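DyP from Bjerkandera adusta probably acts as a heme b-dependent peroxidase of the dye-decolorizing (DyP) family, oxidising its substrates with hydrogen peroxide. Local coordinates of one contact, PDB 3AFV (chain A, 1.40 Å), residues A327-I332 and F356-S361, beside the matching contact of the related Dye-decolorizing peroxidase from Irpex lacteus, PDB 7D8M (chain B, 2.00 Å), residues A333-T338 and F362-S367. Both blocks share one frame: the second was fitted to the first on N, CA, C and O of the twelve residues, RMSD 0.28 Å. Numbering follows each deposited sequence.

Structure 1 (3AFV). With HEM (protoporphyrin IX containing Fe), chain C.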
loop_
_atom_site.group_PDB
_atom_site.type_symbol
_atom_site.label_atom_id
_atom_site.label_comp_id
_atom_site.label_asym_id
_atom_site.label_seq_id
_atom_site.Cartn_x
_atom_site.Cartn_y
_atom_site.Cartn_z
ATOM N N ALA A 327 -8.901 2.340 -2.235
ATOM C CA ALA A 327 -8.427 1.191 -1.463
ATOM C C ALA A 327 -7.695 1.694 -0.244
ATOM O O ALA A 327 -7.217 2.826 -0.235
ATOM C CB ALA A 327 -7.512 0.306 -2.316
ATOM N N MET A 328 -7.635 0.856 0.790
ATOM C CA MET A 328 -6.901 1.162 2.015
ATOM C C MET A 328 -5.463 0.685 1.915
ATOM O O MET A 328 -5.205 -0.385 1.365
ATOM C CB MET A 328 -7.525 0.432 3.210
ATOM C CG MET A 328 -8.937 0.824 3.548
ATOM S SD MET A 328 -9.052 2.514 4.203
ATOM C CE MET A 328 -10.703 2.420 4.925
ATOM N N ARG A 329 -4.538 1.446 2.504
ATOM C CA ARG A 329 -3.141 1.034 2.547
ATOM C C ARG A 329 -2.626 0.928 3.972
ATOM O O ARG A 329 -2.953 1.764 4.833
ATOM C CB ARG A 329 -2.266 2.005 1.750
ATOM C CG ARG A 329 -2.489 1.950 0.245
ATOM C CD ARG A 329 -1.834 3.123 -0.496
ATOM N NE ARG A 329 -2.314 4.400 0.051
ATOM C CZ ARG A 329 -1.551 5.340 0.604
ATOM N NH1 ARG A 329 -0.223 5.235 0.635
ATOM N NH2 ARG A 329 -2.134 6.426 1.106
ATOM N N SER A 330 -1.836 -0.114 4.232
ATOM C CA SER A 330 -1.210 -0.280 5.548
ATOM C C SER A 330 0.227 -0.785 5.378
ATOM O O SER A 330 0.607 -1.856 5.875
ATOM C CB SER A 330 -2.039 -1.245 6.401
ATOM O OG SER A 330 -1.659 -1.142 7.770
ATOM N N SER A 331 1.021 -0.002 4.662
ATOM C CA SER A 331 2.383 -0.413 4.316
ATOM C C SER A 331 3.375 0.021 5.363
ATOM O O SER A 331 3.092 0.937 6.145
ATOM C CB SER A 331 2.791 0.193 2.976
ATOM O OG SER A 331 1.804 -0.091 1.986
ATOM N N ILE A 332 4.524 -0.641 5.398
ATOM C CA ILE A 332 5.572 -0.245 6.329
ATOM C C ILE A 332 6.937 -0.320 5.639
ATOM O O ILE A 332 7.207 -1.262 4.894
ATOM C CB ILE A 332 5.519 -1.086 7.650
ATOM C CG1 ILE A 332 6.406 -0.463 8.744
ATOM C CG2 ILE A 332 5.835 -2.567 7.390
ATOM C CD1 ILE A 332 6.208 -1.074 10.113
ATOM N N PHE A 356 4.471 -3.438 1.180
ATOM C CA PHE A 356 3.282 -2.730 0.724
ATOM C C PHE A 356 2.041 -3.600 0.898
ATOM O O PHE A 356 2.033 -4.781 0.544
ATOM C CB PHE A 356 3.494 -2.326 -0.732
ATOM C CG PHE A 356 2.293 -1.692 -1.380
ATOM C CD1 PHE A 356 2.113 -0.313 -1.358
ATOM C CD2 PHE A 356 1.369 -2.485 -2.060
ATOM C CE1 PHE A 356 1.003 0.272 -1.979
ATOM C CE2 PHE A 356 0.264 -1.915 -2.675
ATOM C CZ PHE A 356 0.081 -0.539 -2.637
ATOM N N VAL A 357 1.002 -3.002 1.470
ATOM C CA VAL A 357 -0.255 -3.705 1.797
ATOM C C VAL A 357 -1.419 -2.823 1.363
ATOM O O VAL A 357 -1.549 -1.684 1.812
ATOM C CB VAL A 357 -0.338 -3.919 3.316
ATOM C CG1 VAL A 357 -1.679 -4.503 3.724
ATOM C CG2 VAL A 357 0.805 -4.827 3.787
ATOM N N GLU A 358 -2.247 -3.340 0.456
ATOM C CA GLU A 358 -3.417 -2.587 -0.009
ATOM C C GLU A 358 -4.636 -3.492 0.031
ATOM O O GLU A 358 -4.596 -4.618 -0.473
ATOM C CB GLU A 358 -3.189 -2.059 -1.427
ATOM C CG GLU A 358 -4.213 -1.008 -1.850
ATOM C CD GLU A 358 -3.829 -0.234 -3.084
ATOM O OE1 GLU A 358 -3.069 -0.747 -3.941
ATOM O OE2 GLU A 358 -4.320 0.920 -3.211
ATOM N N TYR A 359 -5.709 -2.984 0.638
ATOM C CA TYR A 359 -6.960 -3.732 0.815
ATOM C C TYR A 359 -8.099 -3.163 -0.008
ATOM O O TYR A 359 -8.283 -1.943 -0.085
ATOM C CB TYR A 359 -7.431 -3.678 2.266
ATOM C CG TYR A 359 -6.500 -4.313 3.282
ATOM C CD1 TYR A 359 -6.408 -5.693 3.397
ATOM C CD2 TYR A 359 -5.730 -3.523 4.143
ATOM C CE1 TYR A 359 -5.575 -6.291 4.343
ATOM C CE2 TYR A 359 -4.895 -4.103 5.103
ATOM C CZ TYR A 359 -4.817 -5.490 5.191
ATOM O OH TYR A 359 -4.001 -6.099 6.136
ATOM N N GLN A 360 -8.891 -4.067 -0.580
ATOM C CA GLN A 360 -10.057 -3.714 -1.388
ATOM C C GLN A 360 -10.906 -4.970 -1.524
ATOM O O GLN A 360 -10.406 -6.092 -1.341
ATOM C CB GLN A 360 -9.625 -3.216 -2.780
ATOM C CG GLN A 360 -8.750 -4.215 -3.561
ATOM C CD GLN A 360 -7.274 -4.076 -3.225
ATOM O OE1 GLN A 360 -6.677 -3.042 -3.488
ATOM N NE2 GLN A 360 -6.677 -5.122 -2.617
ATOM N N SER A 361 -12.190 -4.794 -1.833
ATOM C CA SER A 361 -13.073 -5.944 -2.034
ATOM C C SER A 361 -12.831 -6.603 -3.384
ATOM O O SER A 361 -13.025 -7.810 -3.511
ATOM C CB SER A 361 -14.531 -5.533 -1.933
ATOM O OG SER A 361 -14.810 -4.574 -2.931
HETATM C CHA HEM C . 0.138 7.609 -1.801
HETATM C CHB HEM C . 4.743 6.182 -1.574
HETATM C CHC HEM C . 3.615 2.164 -4.048
HETATM C CHD HEM C . -1.023 3.565 -4.267
HETATM C C1A HEM C . 1.485 7.605 -1.569
HETATM C C2A HEM C . 2.253 8.663 -0.948
HETATM C C3A HEM C . 3.523 8.253 -0.874
HETATM C C4A HEM C . 3.598 6.933 -1.446
HETATM C CMA HEM C . 4.752 9.004 -0.340
HETATM C CAA HEM C . 1.683 10.023 -0.495
HETATM C CBA HEM C . 1.054 9.945 0.902
HETATM C CGA HEM C . -0.428 9.672 0.853
HETATM O O1A HEM C . -1.119 10.321 0.033
HETATM O O2A HEM C . -0.893 8.840 1.635
HETATM C C1B HEM C . 4.858 4.967 -2.224
HETATM C C2B HEM C . 6.071 4.181 -2.376
HETATM C C3B HEM C . 5.759 3.065 -3.056
HETATM C C4B HEM C . 4.336 3.108 -3.355
HETATM C CMB HEM C . 7.469 4.589 -1.854
HETATM C CAB HEM C . 6.677 1.894 -3.475
HETATM C CBB HEM C . 7.780 1.587 -2.768
HETATM C C1C HEM C . 2.276 2.220 -4.362
HETATM C C2C HEM C . 1.569 1.286 -5.209
HETATM C C3C HEM C . 0.283 1.687 -5.278
HETATM C C4C HEM C . 0.141 2.874 -4.474
HETATM C CMC HEM C . 2.225 0.040 -5.844
HETATM C CAC HEM C . -0.885 1.024 -6.030
HETATM C CBC HEM C . -0.701 0.432 -7.228
HETATM C C1D HEM C . -1.143 4.727 -3.557
HETATM C C2D HEM C . -2.395 5.373 -3.257
HETATM C C3D HEM C . -2.038 6.611 -2.505
HETATM C C4D HEM C . -0.598 6.620 -2.402
HETATM C CMD HEM C . -3.822 4.924 -3.596
HETATM C CAD HEM C . -3.055 7.636 -1.983
HETATM C CBD HEM C . -3.421 8.559 -3.149
HETATM C CGD HEM C . -4.497 9.537 -2.776
HETATM O O1D HEM C . -4.321 10.740 -3.069
HETATM O O2D HEM C . -5.526 9.132 -2.186
HETATM N NA HEM C . 2.335 6.561 -1.837
HETATM N NB HEM C . 3.818 4.285 -2.861
HETATM N NC HEM C . 1.375 3.205 -3.972
HETATM N ND HEM C . -0.098 5.470 -3.022
HETATM FE FE HEM C . 1.893 4.959 -3.045
HETATM O O HOH W 1 1.609 3.997 -1.220
#
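Edge strand 328-334 pairs with 353-360 in the antiparallel sheet of the C-terminal half, beside the heme. Met328 and Tyr359 form a hydrogen-bonded pair, Tyr359 N to Met328 O measuring 2.7 Å, and CB of Met328 lies 4.1 Å from Tyr359 O. Ser330 N bonds Val357 O (2.9 Å); Ser330 CB meets the edge of the Tyr359 ring at CE2 (4.2 Å), while Ser330 OG and Tyr359 OH both bond Asp14. Where the strand breaks, Ser331 OG, anti to its carbonyl carbon (chi1 -52°), accepts a nearly straight bond from Val357 N (3.1 Å, 163°). On the face carrying Arg329 and Glu358, Arg329 lays its guanidinium over the porphyrin, NH2 bonding propionate O2A at 2.8 Å. Arg329 NH1 reaches the iron-bound water and pairs with Asp171. Phe356 CE1 approaches HEM C1C (3.3 Å), Glu358 OE1 HEM CAC (3.5 Å).

Structure 2 (7D8M). With HEM (protoporphyrin IX containing Fe), chain D; OXY (oxygen molecule), chain E.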
loop_
_atom_site.group_PDB
_atom_site.type_symbol
_atom_site.label_atom_id
_atom_site.label_comp_id
_atom_site.label_asym_id
_atom_site.label_seq_id
_atom_site.Cartn_x
_atom_site.Cartn_y
_atom_site.Cartn_z
ATOM N N ALA B 333 -9.004 2.282 -2.142
ATOM C CA ALA B 333 -8.503 1.136 -1.385
ATOM C C ALA B 333 -7.626 1.662 -0.261
ATOM O O ALA B 333 -7.123 2.787 -0.324
ATOM C CB ALA B 333 -7.727 0.169 -2.284
ATOM N N ILE B 334 -7.440 0.839 0.767
ATOM C CA ILE B 334 -6.732 1.247 1.977
ATOM C C ILE B 334 -5.318 0.681 1.958
ATOM O O ILE B 334 -5.128 -0.537 1.846
ATOM C CB ILE B 334 -7.476 0.789 3.241
ATOM C CG1 ILE B 334 -8.818 1.513 3.380
ATOM C CG2 ILE B 334 -6.602 1.003 4.470
ATOM C CD1 ILE B 334 -9.703 0.931 4.477
ATOM N N ARG B 335 -4.328 1.557 2.107
ATOM C CA ARG B 335 -2.935 1.142 2.214
ATOM C C ARG B 335 -2.543 1.016 3.685
ATOM O O ARG B 335 -2.899 1.863 4.508
ATOM C CB ARG B 335 -2.021 2.144 1.494
ATOM C CG ARG B 335 -2.257 2.226 -0.023
ATOM C CD ARG B 335 -1.639 3.490 -0.655
ATOM N NE ARG B 335 -2.214 4.691 -0.077
ATOM C CZ ARG B 335 -1.502 5.635 0.525
ATOM N NH1 ARG B 335 -0.184 5.511 0.612
ATOM N NH2 ARG B 335 -2.105 6.690 1.057
ATOM N N ALA B 336 -1.806 -0.054 4.010
ATOM C CA ALA B 336 -1.427 -0.349 5.391
ATOM C C ALA B 336 -0.000 -0.872 5.482
ATOM O O ALA B 336 0.350 -1.592 6.429
ATOM C CB ALA B 336 -2.397 -1.360 6.031
ATOM N N GLY B 337 0.839 -0.521 4.517
ATOM C CA GLY B 337 2.186 -1.030 4.484
ATOM C C GLY B 337 3.111 -0.280 5.416
ATOM O O GLY B 337 2.742 0.709 6.041
ATOM N N THR B 338 4.357 -0.762 5.476
ATOM C CA THR B 338 5.398 -0.251 6.356
ATOM C C THR B 338 6.732 -0.251 5.622
ATOM O O THR B 338 7.063 -1.239 4.948
ATOM C CB THR B 338 5.516 -1.116 7.628
ATOM O OG1 THR B 338 4.224 -1.259 8.226
ATOM C CG2 THR B 338 6.480 -0.502 8.641
ATOM N N PHE B 362 4.588 -3.095 0.980
ATOM C CA PHE B 362 3.338 -2.477 0.566
ATOM C C PHE B 362 2.157 -3.416 0.793
ATOM O O PHE B 362 2.189 -4.579 0.381
ATOM C CB PHE B 362 3.448 -2.081 -0.913
ATOM C CG PHE B 362 2.209 -1.502 -1.503
ATOM C CD1 PHE B 362 2.010 -0.116 -1.531
ATOM C CD2 PHE B 362 1.275 -2.318 -2.115
ATOM C CE1 PHE B 362 0.871 0.424 -2.108
ATOM C CE2 PHE B 362 0.139 -1.777 -2.702
ATOM C CZ PHE B 362 -0.070 -0.406 -2.688
ATOM N N VAL B 363 1.107 -2.898 1.426
ATOM C CA VAL B 363 -0.122 -3.637 1.682
ATOM C C VAL B 363 -1.298 -2.758 1.291
ATOM O O VAL B 363 -1.382 -1.606 1.729
ATOM C CB VAL B 363 -0.258 -4.040 3.163
ATOM C CG1 VAL B 363 -1.629 -4.652 3.399
ATOM C CG2 VAL B 363 0.874 -4.976 3.592
ATOM N N GLU B 364 -2.214 -3.300 0.491
ATOM C CA GLU B 364 -3.405 -2.562 0.091
ATOM C C GLU B 364 -4.618 -3.478 0.152
ATOM O O GLU B 364 -4.580 -4.602 -0.365
ATOM C CB GLU B 364 -3.252 -1.976 -1.321
ATOM C CG GLU B 364 -4.312 -0.949 -1.663
ATOM C CD GLU B 364 -3.985 -0.122 -2.904
ATOM O OE1 GLU B 364 -3.279 -0.627 -3.794
ATOM O OE2 GLU B 364 -4.421 1.048 -2.972
ATOM N N TYR B 365 -5.690 -2.990 0.777
ATOM C CA TYR B 365 -6.919 -3.749 0.987
ATOM C C TYR B 365 -8.050 -3.203 0.125
ATOM O O TYR B 365 -8.180 -1.986 -0.042
ATOM C CB TYR B 365 -7.354 -3.691 2.451
ATOM C CG TYR B 365 -6.444 -4.388 3.421
ATOM C CD1 TYR B 365 -6.569 -5.752 3.665
ATOM C CD2 TYR B 365 -5.486 -3.677 4.134
ATOM C CE1 TYR B 365 -5.743 -6.404 4.594
ATOM C CE2 TYR B 365 -4.660 -4.320 5.075
ATOM C CZ TYR B 365 -4.793 -5.682 5.294
ATOM O OH TYR B 365 -3.969 -6.316 6.216
ATOM N N GLN B 366 -8.890 -4.105 -0.386
ATOM C CA GLN B 366 -10.027 -3.752 -1.233
ATOM C C GLN B 366 -10.874 -4.999 -1.439
ATOM O O GLN B 366 -10.376 -6.125 -1.364
ATOM C CB GLN B 366 -9.587 -3.195 -2.599
ATOM C CG GLN B 366 -8.724 -4.168 -3.406
ATOM C CD GLN B 366 -7.240 -4.060 -3.079
ATOM O OE1 GLN B 366 -6.569 -3.115 -3.492
ATOM N NE2 GLN B 366 -6.719 -5.035 -2.338
ATOM N N SER B 367 -12.156 -4.781 -1.741
ATOM C CA SER B 367 -13.055 -5.901 -1.994
ATOM C C SER B 367 -12.837 -6.528 -3.364
ATOM O O SER B 367 -13.196 -7.694 -3.561
ATOM C CB SER B 367 -14.512 -5.451 -1.854
ATOM O OG SER B 367 -14.917 -4.647 -2.961
HETATM C CHA HEM D . -0.159 7.974 -1.836
HETATM C CHB HEM D . 4.555 6.837 -1.838
HETATM C CHC HEM D . 3.498 2.603 -3.976
HETATM C CHD HEM D . -1.135 3.970 -4.419
HETATM C C1A HEM D . 1.200 8.036 -1.627
HETATM C C2A HEM D . 1.912 9.087 -0.925
HETATM C C3A HEM D . 3.217 8.759 -0.917
HETATM C C4A HEM D . 3.367 7.498 -1.611
HETATM C CMA HEM D . 4.387 9.545 -0.298
HETATM C CAA HEM D . 1.245 10.341 -0.299
HETATM C CBA HEM D . 0.820 10.052 1.140
HETATM C CGA HEM D . -0.667 9.770 1.236
HETATM O O1A HEM D . -1.452 10.403 0.492
HETATM O O2A HEM D . -1.074 8.926 2.082
HETATM C C1B HEM D . 4.664 5.580 -2.382
HETATM C C2B HEM D . 5.885 4.811 -2.455
HETATM C C3B HEM D . 5.590 3.643 -3.058
HETATM C C4B HEM D . 4.178 3.638 -3.365
HETATM C CMB HEM D . 7.259 5.331 -1.941
HETATM C CAB HEM D . 6.508 2.435 -3.370
HETATM C CBB HEM D . 7.678 2.220 -2.760
HETATM C C1C HEM D . 2.165 2.618 -4.354
HETATM C C2C HEM D . 1.477 1.621 -5.156
HETATM C C3C HEM D . 0.188 1.999 -5.272
HETATM C C4C HEM D . 0.036 3.257 -4.565
HETATM C CMC HEM D . 2.168 0.352 -5.714
HETATM C CAC HEM D . -0.982 1.321 -6.032
HETATM C CBC HEM D . -0.798 0.482 -7.065
HETATM C C1D HEM D . -1.294 5.106 -3.654
HETATM C C2D HEM D . -2.549 5.724 -3.257
HETATM C C3D HEM D . -2.278 6.824 -2.554
HETATM C C4D HEM D . -0.835 6.952 -2.471
HETATM C CMD HEM D . -3.966 5.226 -3.589
HETATM C CAD HEM D . -3.314 7.792 -1.949
HETATM C CBD HEM D . -3.656 8.853 -3.000
HETATM C CGD HEM D . -4.750 9.784 -2.521
HETATM O O1D HEM D . -4.643 11.009 -2.786
HETATM O O2D HEM D . -5.722 9.311 -1.867
HETATM N NA HEM D . 2.117 7.093 -2.036
HETATM N NB HEM D . 3.634 4.838 -2.946
HETATM N NC HEM D . 1.258 3.598 -4.026
HETATM N ND HEM D . -0.262 5.873 -3.141
HETATM FE FE HEM D . 1.728 5.408 -3.188
HETATM O O1 OXY E . 1.921 2.986 1.051
HETATM O O2 OXY E . 2.421 3.907 0.404
HETATM O O HOH W 2 0.935 0.232 1.709
#
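In the heme pocket, two antiparallel strands present Arg335, Phe362 and Glu364 to the porphyrin. Ile334 and Tyr365 form a hydrogen-bonded pair, Tyr365 N to Ile334 O measuring 2.7 Å, and CB of Ile334 lies 4.4 Å from Tyr365 O. Ala336 N bonds Val363 O (2.8 Å); Ala336 CB meets the edge of the Tyr365 ring at CE2 (3.8 Å), and Tyr365 OH bonds Asp15. Where the strand breaks, Gly337 has no side chain, and water 2 accepts from both Gly337 N and Val363 N (3.1 Å from the latter). On the face carrying Arg335 and Glu364, Arg335 lays its guanidinium over the porphyrin, NH2 bonding propionate O2A at 2.7 Å. Arg335 NH1 pairs with Asp172 and makes a weak bond to a modelled oxygen molecule. Phe362 CE1 approaches HEM C2C (3.3 Å), Glu364 OE1 HEM CAC (3.8 Å).

How the two compare
At the first exchanged position, Met328(A) against Ile334(B), the CB atoms coincide within the error and both side chains are buried. CG of Met328(A) and CG1 of Ile334(B) fall 0.7 Å apart, so one branch follows the same initial path. Beyond it the shapes diverge: CE of Met328(A) has no counterpart in Ile334(B), and CG2 of Ile334(B) has none in Met328(A). Met328(A) reaches farther with its terminal methyl, whereas Ile334(B) carries a branch at CB.

At Ser330(A) against Ala336(B), OG of Ser330(A), which bonds Asp14(A), has no counterpart in Ala336(B). CB keeps its touch on CG1 of Val357(A) and Val363(B), and on the tyrosine ring: Ser330(A) CB to Tyr359(A) CE2 is 4.2 Å, Ala336(B) CB to Tyr365(B) CE2 3.8 Å.

The exchange of Ser331(A) for Gly337(B) alters the bonding between the strands. CB and OG are absent from Gly337(B), and with them the bond from Val357(A) N to Ser331(A) OG (3.1 Å) and the touch of that OG on Phe356(A) CA (3.3 Å). Water 2 stands 1.0 Å apart from the place of OG after superposition. It accepts from Gly337(B) N (2.9 Å) as well as from Val363(B) N (3.1 Å), so it joins the two segments, and a solvent oxygen probably stands in for the direct side-chain link.

Arg329(A), Phe356(A), Val357(A), Glu358(A), Tyr359(A) and Gln360(A) keep their place beside their counterparts, and heme is bound in both. The backbone bonds Tyr359(A) N to Met328(A) O and Tyr365(B) N to Ile334(B) O are likewise found in both, while, away from the facing segment, CG2 and CD1 of Ile332(A), and OG1 of Thr338(B), each lack a counterpart.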